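Local coordinates for sulfite dehydrogenase (Paracoccus pantotrophus, PDB 2XTS), which oxidises protein-bound sulfane sulfur as the molybdenum-cofactor subunit of the sulfane dehydrogenase SoxCD, working together with a haem-bearing cytochrome subunit, at the interface of chains A and C and the interface of chains A and B. Numbering follows the deposited sequence. Chains: chain A/B, Sulfite dehydrogenase; chain C, Cytochrome.

Contact 1: the interface of chains A and C. Residues chain A 33, 36, 59-60, 274-275; chain C 194-197.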
loop_
_atom_site.group_PDB
_atom_site.type_symbol
_atom_site.label_atom_id
_atom_site.label_comp_id
_atom_site.label_asym_id
_atom_site.label_seq_id
_atom_site.Cartn_x
_atom_site.Cartn_y
_atom_site.Cartn_z
ATOM N N PHE A 33 -13.228 -7.110 11.907
ATOM C CA PHE A 33 -13.903 -5.900 12.396
ATOM C C PHE A 33 -13.892 -4.752 11.406
ATOM O O PHE A 33 -14.600 -3.750 11.579
ATOM C CB PHE A 33 -13.283 -5.376 13.705
ATOM C CG PHE A 33 -13.192 -6.381 14.807
ATOM C CD1 PHE A 33 -14.323 -6.870 15.416
ATOM C CD2 PHE A 33 -11.958 -6.784 15.272
ATOM C CE1 PHE A 33 -14.212 -7.780 16.466
ATOM C CE2 PHE A 33 -11.845 -7.670 16.299
ATOM C CZ PHE A 33 -12.970 -8.173 16.898
ATOM N N HIS A 36 -16.363 -3.353 6.789
ATOM C CA HIS A 36 -16.994 -2.211 6.094
ATOM C C HIS A 36 -16.041 -1.449 5.169
ATOM O O HIS A 36 -16.471 -0.605 4.399
ATOM C CB HIS A 36 -17.610 -1.217 7.114
ATOM C CG HIS A 36 -16.625 -0.722 8.120
ATOM N ND1 HIS A 36 -16.089 -1.545 9.087
ATOM C CD2 HIS A 36 -15.999 0.474 8.246
ATOM C CE1 HIS A 36 -15.206 -0.861 9.796
ATOM N NE2 HIS A 36 -15.127 0.363 9.302
ATOM N N HIS A 59 -14.260 7.029 2.722
ATOM C CA HIS A 59 -14.718 7.514 4.016
ATOM C C HIS A 59 -13.893 6.971 5.168
ATOM O O HIS A 59 -13.765 7.621 6.186
ATOM C CB HIS A 59 -16.180 7.149 4.203
ATOM C CG HIS A 59 -16.429 5.680 4.283
ATOM N ND1 HIS A 59 -16.183 4.838 3.224
ATOM C CD2 HIS A 59 -16.991 4.921 5.257
ATOM C CE1 HIS A 59 -16.520 3.610 3.558
ATOM N NE2 HIS A 59 -17.022 3.628 4.786
ATOM N N ALA A 60 -13.392 5.749 5.024
ATOM C CA ALA A 60 -12.768 5.019 6.136
ATOM C C ALA A 60 -11.258 5.028 6.093
ATOM O O ALA A 60 -10.622 4.685 7.073
ATOM C CB ALA A 60 -13.268 3.580 6.172
ATOM N N GLN A 274 -21.307 8.444 5.856
ATOM C CA GLN A 274 -20.984 7.135 6.400
ATOM C C GLN A 274 -20.163 7.218 7.678
ATOM O O GLN A 274 -19.829 6.179 8.231
ATOM C CB GLN A 274 -20.169 6.334 5.374
ATOM C CG GLN A 274 -20.901 5.971 4.091
ATOM C CD GLN A 274 -19.929 5.671 2.978
ATOM O OE1 GLN A 274 -19.254 6.578 2.483
ATOM N NE2 GLN A 274 -19.823 4.387 2.589
ATOM N N VAL A 275 -19.762 8.417 8.097
ATOM C CA VAL A 275 -18.918 8.630 9.266
ATOM C C VAL A 275 -19.570 9.711 10.144
ATOM O O VAL A 275 -19.108 10.856 10.232
ATOM C CB VAL A 275 -17.484 9.064 8.877
ATOM C CG1 VAL A 275 -16.568 9.055 10.115
ATOM C CG2 VAL A 275 -16.916 8.196 7.786
ATOM N N GLY C 194 -21.644 0.436 4.321
ATOM C CA GLY C 194 -20.270 0.663 4.709
ATOM C C GLY C 194 -20.056 1.688 5.797
ATOM O O GLY C 194 -18.918 2.045 6.108
ATOM N N SER C 195 -21.149 2.147 6.386
ATOM C CA SER C 195 -21.045 3.098 7.494
ATOM C C SER C 195 -20.181 2.543 8.628
ATOM O O SER C 195 -20.138 1.349 8.873
ATOM C CB SER C 195 -22.437 3.489 8.009
ATOM O OG SER C 195 -23.123 4.306 7.079
ATOM N N MET C 196 -19.488 3.440 9.309
ATOM C CA MET C 196 -18.585 3.042 10.370
ATOM C C MET C 196 -19.342 2.376 11.493
ATOM O O MET C 196 -20.377 2.871 11.915
ATOM C CB MET C 196 -17.910 4.275 10.952
ATOM C CG MET C 196 -17.089 5.031 9.956
ATOM S SD MET C 196 -15.701 4.127 9.240
ATOM C CE MET C 196 -14.599 4.127 10.649
ATOM N N PRO C 197 -18.814 1.265 12.010
ATOM C CA PRO C 197 -19.454 0.655 13.170
ATOM C C PRO C 197 -19.499 1.595 14.372
ATOM O O PRO C 197 -18.576 2.376 14.604
ATOM C CB PRO C 197 -18.588 -0.573 13.458
ATOM C CG PRO C 197 -17.753 -0.797 12.259
ATOM C CD PRO C 197 -17.638 0.502 11.549
#

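Contact 2: the interface of chains A and C. Residues chain A 131-133, 385-388; chain C 176-179.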
loop_
_atom_site.group_PDB
_atom_site.type_symbol
_atom_site.label_atom_id
_atom_site.label_comp_id
_atom_site.label_asym_id
_atom_site.label_seq_id
_atom_site.Cartn_x
_atom_site.Cartn_y
_atom_site.Cartn_z
ATOM N N ALA A 131 -28.063 16.310 -5.459
ATOM C CA ALA A 131 -27.481 15.445 -4.441
ATOM C C ALA A 131 -28.212 14.116 -4.507
ATOM O O ALA A 131 -29.426 14.066 -4.292
ATOM C CB ALA A 131 -27.640 16.086 -3.092
ATOM N N GLN A 132 -27.516 13.054 -4.899
ATOM C CA GLN A 132 -28.190 11.786 -5.172
ATOM C C GLN A 132 -27.743 10.665 -4.241
ATOM O O GLN A 132 -28.581 10.002 -3.678
ATOM C CB GLN A 132 -28.011 11.364 -6.637
ATOM C CG GLN A 132 -28.671 12.326 -7.643
ATOM C CD GLN A 132 -28.947 11.713 -8.994
ATOM O OE1 GLN A 132 -28.473 10.627 -9.313
ATOM N NE2 GLN A 132 -29.722 12.422 -9.802
ATOM N N LEU A 133 -26.444 10.455 -4.072
ATOM C CA LEU A 133 -25.955 9.311 -3.292
ATOM C C LEU A 133 -25.415 9.775 -1.939
ATOM O O LEU A 133 -24.961 10.896 -1.792
ATOM C CB LEU A 133 -24.897 8.498 -4.079
ATOM C CG LEU A 133 -25.366 7.802 -5.373
ATOM C CD1 LEU A 133 -24.209 7.201 -6.093
ATOM C CD2 LEU A 133 -26.370 6.732 -5.069
ATOM N N GLU A 385 -25.261 14.716 6.125
ATOM C CA GLU A 385 -25.945 14.548 4.841
ATOM C C GLU A 385 -25.205 15.192 3.683
ATOM O O GLU A 385 -24.579 16.251 3.803
ATOM C CB GLU A 385 -27.345 15.186 4.912
ATOM C CG GLU A 385 -28.385 14.392 5.684
ATOM C CD GLU A 385 -29.808 14.886 5.494
ATOM O OE1 GLU A 385 -30.102 15.434 4.419
ATOM O OE2 GLU A 385 -30.630 14.683 6.413
ATOM N N ASN A 386 -25.331 14.552 2.522
ATOM C CA ASN A 386 -25.010 15.133 1.237
ATOM C C ASN A 386 -26.138 16.079 0.839
ATOM O O ASN A 386 -27.298 15.651 0.724
ATOM C CB ASN A 386 -24.915 14.020 0.196
ATOM C CG ASN A 386 -24.659 14.540 -1.203
ATOM O OD1 ASN A 386 -24.296 15.701 -1.390
ATOM N ND2 ASN A 386 -24.918 13.699 -2.196
ATOM N N VAL A 387 -25.812 17.363 0.715
ATOM C CA VAL A 387 -26.749 18.406 0.322
ATOM C C VAL A 387 -26.145 19.294 -0.735
ATOM O O VAL A 387 -24.942 19.333 -0.877
ATOM C CB VAL A 387 -27.188 19.285 1.535
ATOM C CG1 VAL A 387 -27.848 18.421 2.600
ATOM C CG2 VAL A 387 -26.046 20.080 2.103
ATOM N N GLU A 388 -26.997 20.018 -1.466
ATOM C CA GLU A 388 -26.593 21.249 -2.163
ATOM C C GLU A 388 -27.136 22.418 -1.380
ATOM O O GLU A 388 -28.178 22.300 -0.733
ATOM C CB GLU A 388 -27.126 21.339 -3.591
ATOM C CG GLU A 388 -26.541 20.319 -4.513
ATOM C CD GLU A 388 -26.804 20.598 -5.981
ATOM O OE1 GLU A 388 -27.610 21.487 -6.319
ATOM O OE2 GLU A 388 -26.231 19.907 -6.845
ATOM N N LYS C 176 -31.056 20.807 -2.110
ATOM C CA LYS C 176 -31.157 19.406 -2.528
ATOM C C LYS C 176 -30.634 18.532 -1.390
ATOM O O LYS C 176 -29.674 18.918 -0.699
ATOM C CB LYS C 176 -30.303 19.156 -3.761
ATOM C CG LYS C 176 -30.692 19.907 -5.027
ATOM C CD LYS C 176 -32.058 19.544 -5.562
ATOM C CE LYS C 176 -32.337 20.050 -6.973
ATOM N NZ LYS C 176 -31.609 19.264 -8.031
ATOM N N ARG C 177 -31.288 17.399 -1.173
ATOM C CA ARG C 177 -30.849 16.391 -0.200
ATOM C C ARG C 177 -30.882 14.990 -0.793
ATOM O O ARG C 177 -31.913 14.551 -1.285
ATOM C CB ARG C 177 -31.778 16.398 1.033
ATOM C CG ARG C 177 -31.783 17.716 1.801
ATOM C CD ARG C 177 -32.862 17.742 2.856
ATOM N NE ARG C 177 -32.626 16.787 3.923
ATOM C CZ ARG C 177 -33.485 16.550 4.907
ATOM N NH1 ARG C 177 -34.650 17.187 4.948
ATOM N NH2 ARG C 177 -33.203 15.679 5.856
ATOM N N ALA C 178 -29.755 14.289 -0.745
ATOM C CA ALA C 178 -29.688 12.906 -1.252
ATOM C C ALA C 178 -30.650 11.988 -0.525
ATOM O O ALA C 178 -31.145 11.034 -1.104
ATOM C CB ALA C 178 -28.259 12.377 -1.151
ATOM N N VAL C 179 -30.909 12.225 0.761
ATOM C CA VAL C 179 -31.836 11.355 1.474
ATOM C C VAL C 179 -33.237 11.370 0.866
ATOM O O VAL C 179 -33.994 10.446 1.052
ATOM C CB VAL C 179 -31.947 11.685 2.966
ATOM C CG1 VAL C 179 -30.650 11.337 3.690
ATOM C CG2 VAL C 179 -32.414 13.131 3.202
HETATM O O HOH W 1 -29.173 14.241 2.211
HETATM O O HOH W 2 -29.297 21.042 -8.358
#

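Contact 3: the interface of chains A and B. Residues chain A 108-111; chain B 285, 314, 330.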
loop_
_atom_site.group_PDB
_atom_site.type_symbol
_atom_site.label_atom_id
_atom_site.label_comp_id
_atom_site.label_asym_id
_atom_site.label_seq_id
_atom_site.Cartn_x
_atom_site.Cartn_y
_atom_site.Cartn_z
ATOM N N ARG A 108 13.270 -5.997 -18.508
ATOM C CA ARG A 108 14.681 -5.713 -18.779
ATOM C C ARG A 108 14.961 -4.277 -19.161
ATOM O O ARG A 108 16.129 -3.918 -19.314
ATOM C CB ARG A 108 15.189 -6.668 -19.855
ATOM C CG ARG A 108 15.032 -8.108 -19.495
ATOM C CD ARG A 108 15.397 -9.021 -20.622
ATOM N NE ARG A 108 16.824 -8.961 -20.884
ATOM C CZ ARG A 108 17.449 -9.669 -21.816
ATOM N NH1 ARG A 108 16.772 -10.483 -22.612
ATOM N NH2 ARG A 108 18.760 -9.560 -21.937
ATOM N N PHE A 109 13.912 -3.469 -19.325
ATOM C CA PHE A 109 14.078 -2.040 -19.604
ATOM C C PHE A 109 14.315 -1.215 -18.340
ATOM O O PHE A 109 13.851 -1.568 -17.255
ATOM C CB PHE A 109 12.833 -1.467 -20.267
ATOM C CG PHE A 109 12.694 -1.806 -21.736
ATOM C CD1 PHE A 109 13.313 -1.025 -22.706
ATOM C CD2 PHE A 109 11.952 -2.906 -22.155
ATOM C CE1 PHE A 109 13.170 -1.316 -24.045
ATOM C CE2 PHE A 109 11.824 -3.209 -23.505
ATOM C CZ PHE A 109 12.439 -2.418 -24.432
ATOM N N PRO A 110 14.984 -0.064 -18.482
ATOM C CA PRO A 110 15.176 0.815 -17.332
ATOM C C PRO A 110 13.836 1.217 -16.719
ATOM O O PRO A 110 12.894 1.570 -17.432
ATOM C CB PRO A 110 15.920 2.009 -17.934
ATOM C CG PRO A 110 16.701 1.401 -19.065
ATOM C CD PRO A 110 15.754 0.389 -19.660
ATOM N N ARG A 111 13.774 1.199 -15.393
ATOM C CA ARG A 111 12.537 1.447 -14.662
ATOM C C ARG A 111 12.434 2.827 -14.062
ATOM O O ARG A 111 13.434 3.448 -13.760
ATOM C CB ARG A 111 12.375 0.417 -13.549
ATOM C CG ARG A 111 12.305 -1.003 -14.085
ATOM C CD ARG A 111 12.221 -2.050 -12.989
ATOM N NE ARG A 111 12.325 -3.378 -13.573
ATOM C CZ ARG A 111 12.555 -4.495 -12.897
ATOM N NH1 ARG A 111 12.607 -4.485 -11.570
ATOM N NH2 ARG A 111 12.689 -5.619 -13.561
ATOM N N VAL B 285 18.311 -5.523 -15.380
ATOM C CA VAL B 285 18.018 -4.570 -14.326
ATOM C C VAL B 285 18.547 -5.094 -13.000
ATOM O O VAL B 285 18.171 -6.185 -12.585
ATOM C CB VAL B 285 16.491 -4.316 -14.206
ATOM C CG1 VAL B 285 16.204 -3.455 -12.992
ATOM C CG2 VAL B 285 15.976 -3.662 -15.495
ATOM N N ARG B 314 21.179 4.707 -9.415
ATOM C CA ARG B 314 20.258 5.829 -9.271
ATOM C C ARG B 314 19.188 5.474 -8.253
ATOM O O ARG B 314 18.816 4.312 -8.086
ATOM C CB ARG B 314 19.625 6.242 -10.603
ATOM C CG ARG B 314 18.621 5.244 -11.153
ATOM C CD ARG B 314 18.076 5.713 -12.487
ATOM N NE ARG B 314 17.090 4.778 -13.008
ATOM C CZ ARG B 314 17.385 3.633 -13.620
ATOM N NH1 ARG B 314 18.642 3.243 -13.801
ATOM N NH2 ARG B 314 16.413 2.851 -14.052
ATOM N N ASP B 330 21.192 -0.262 -14.437
ATOM C CA ASP B 330 20.985 -1.056 -15.630
ATOM C C ASP B 330 22.324 -1.411 -16.231
ATOM O O ASP B 330 23.146 -0.519 -16.408
ATOM C CB ASP B 330 20.115 -0.264 -16.603
ATOM C CG ASP B 330 18.748 0.066 -15.992
ATOM O OD1 ASP B 330 18.031 -0.889 -15.675
ATOM O OD2 ASP B 330 18.417 1.257 -15.788
HETATM O O HOH W 3 15.997 -0.080 -14.033
HETATM O O HOH W 4 14.437 5.399 -12.126
HETATM O O HOH W 5 17.975 -2.129 -18.319
#

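Contact 1: the interface of chains A and C
Loops meet on both sides: the C-terminal stretch C:Gly194 to C:Pro197 of the cytochrome runs between chain A loops carrying A:His36, A:His59 and A:Gln274. C:Pro197 reaches A:His36 tip to tip and lays its CD methylene over the middle of one imidazole face, 3.4 Å from the ring centroid, a CH-pi contact. At the ring edge, in its plane, lies the backbone oxygen of A:Phe33. A:His36 is turned with CG between its own N and carbonyl carbon (chi1 56°), which brings the face against the proline. C:Met196, bent at its second and third torsions, curls so that its thioether SD lies 3.8 Å from CD2 of A:His36 and 4.0 Å from CB of A:Ala60, while its CG packs alongside CG2 of A:Val275. Hydrogen bonds fix the cytochrome backbone. C:Met196 N donates to A:Gln274 O at 3.0 Å. A:His59 NE2 donates to C:Gly194 O at 2.8 Å, coming from above the carbonyl plane; its ring is sandwiched between A:Gln274 NE2 over one face and A:Ala60 CB over the other, which should limit its rotation. The patch holds the cytochrome tail against the molybdenum subunit and so contributes to SoxCD assembly.

Contact 2: the interface of chains A and C
Carboxylate oxygen OE1 of A:Glu385 is gripped by C:Arg177 NE at 2.9 Å and by water 1 at 2.7 Å. Its twin OE2 takes C:Arg177 NH2 at 2.8 Å, completing a side-on, two-pronged salt bridge. Both oxygens use their syn lone pairs, and the carboxylate and guanidinium planes lie 16° apart, nearly coplanar. The arginine bends at chi3 (66°) to present this edge, while its CG runs beside CG1 of A:Val387. A lysine in place of C:Arg177 would lose the paired NE and NH2 donors and would probably leave the A:Glu385 carboxylate less firmly held and freer to turn. C:Val179 brings CG2 over one face of the carboxylate, nearest OE1, and its backbone N reaches water 1, which also meets A:Asn386 O. Strands 384-389 of chain A and 174-177 of chain C pair antiparallel: A:Glu388 N donates to C:Lys176 O, and just past the chain C strand C:Ala178 N donates to A:Asn386 O at 3.2 Å. The methyl of C:Ala178 faces the A:Gln132 backbone, near the A:Asn386 amide, whose ND2 is held by A:Leu133 O. A:Glu388 and C:Lys176 lie side by side, their charged ends linked through water 2, which is 2.7 Å from A:Glu388 OE1 and 2.9 Å from C:Lys176 NZ.

Contact 3: the interface of chains A and B
With CG set between its backbone N and carbonyl carbon (chi1 70°) and the chain extended to NE, B:Arg314 reaches across to the backbone of A:Arg111; a last turn at chi4 (-79°) sets the guanidinium edge toward it. NH2 donates to A:Arg111 O at 3.1 Å in a nearly straight bond, 173° at the hydrogen, lying in the guanidinium plane and on a carbonyl lone pair. Water 4 joins the same two groups, taking B:Arg314 NE at 2.9 Å and lying 2.7 Å from A:Arg111 O, so the carbonyl is gripped both directly and through water. B:Asp330 positions the arginine from its own side: NH1 forms a salt bridge with OD2 at 2.8 Å, meeting it from above the carboxylate plane. Across the contact the ring of A:Pro110 crosses B:Asp330, its CB 3.4 Å from OD2. The other carboxylate oxygen, OD1, works through solvent: water 3 connects it to A:Arg111 N, and water 5 to A:Arg108 O. The charged pair is thus tied to the A:Arg108 to A:Arg111 loop largely through backbone groups, which would make this part of the contact depend more on the path of the loop than on its side chains. B:Val285, on strand 282-291, turns CG2 toward the carbonyl oxygen of A:Phe109. Its other methyl, CG1, sits over the centre of one face of the A:Arg111 guanidinium, 3.8 Å from CZ.

Contact 1 and contact 2 join the same two chains, A and C, the centres of their C-alpha atoms about 18 Å apart, and use nearby stretches of the cytochrome's C-terminal region: the end of strand 174-177 with the 3-10 helix 178-180, then the later loop. No residue is shared, so the tail is held at separate points along chain A. Contact 3 joins the two copies of the molybdenum subunit instead, by the same measure about 42 Å from contact 1 and about 50 Å from contact 2. The A/B interface as a whole is two-fold symmetric, so contact 3 has a twin with the chains exchanged. Together the contacts help build the deposited assembly of two sulfite dehydrogenase and two cytochrome chains.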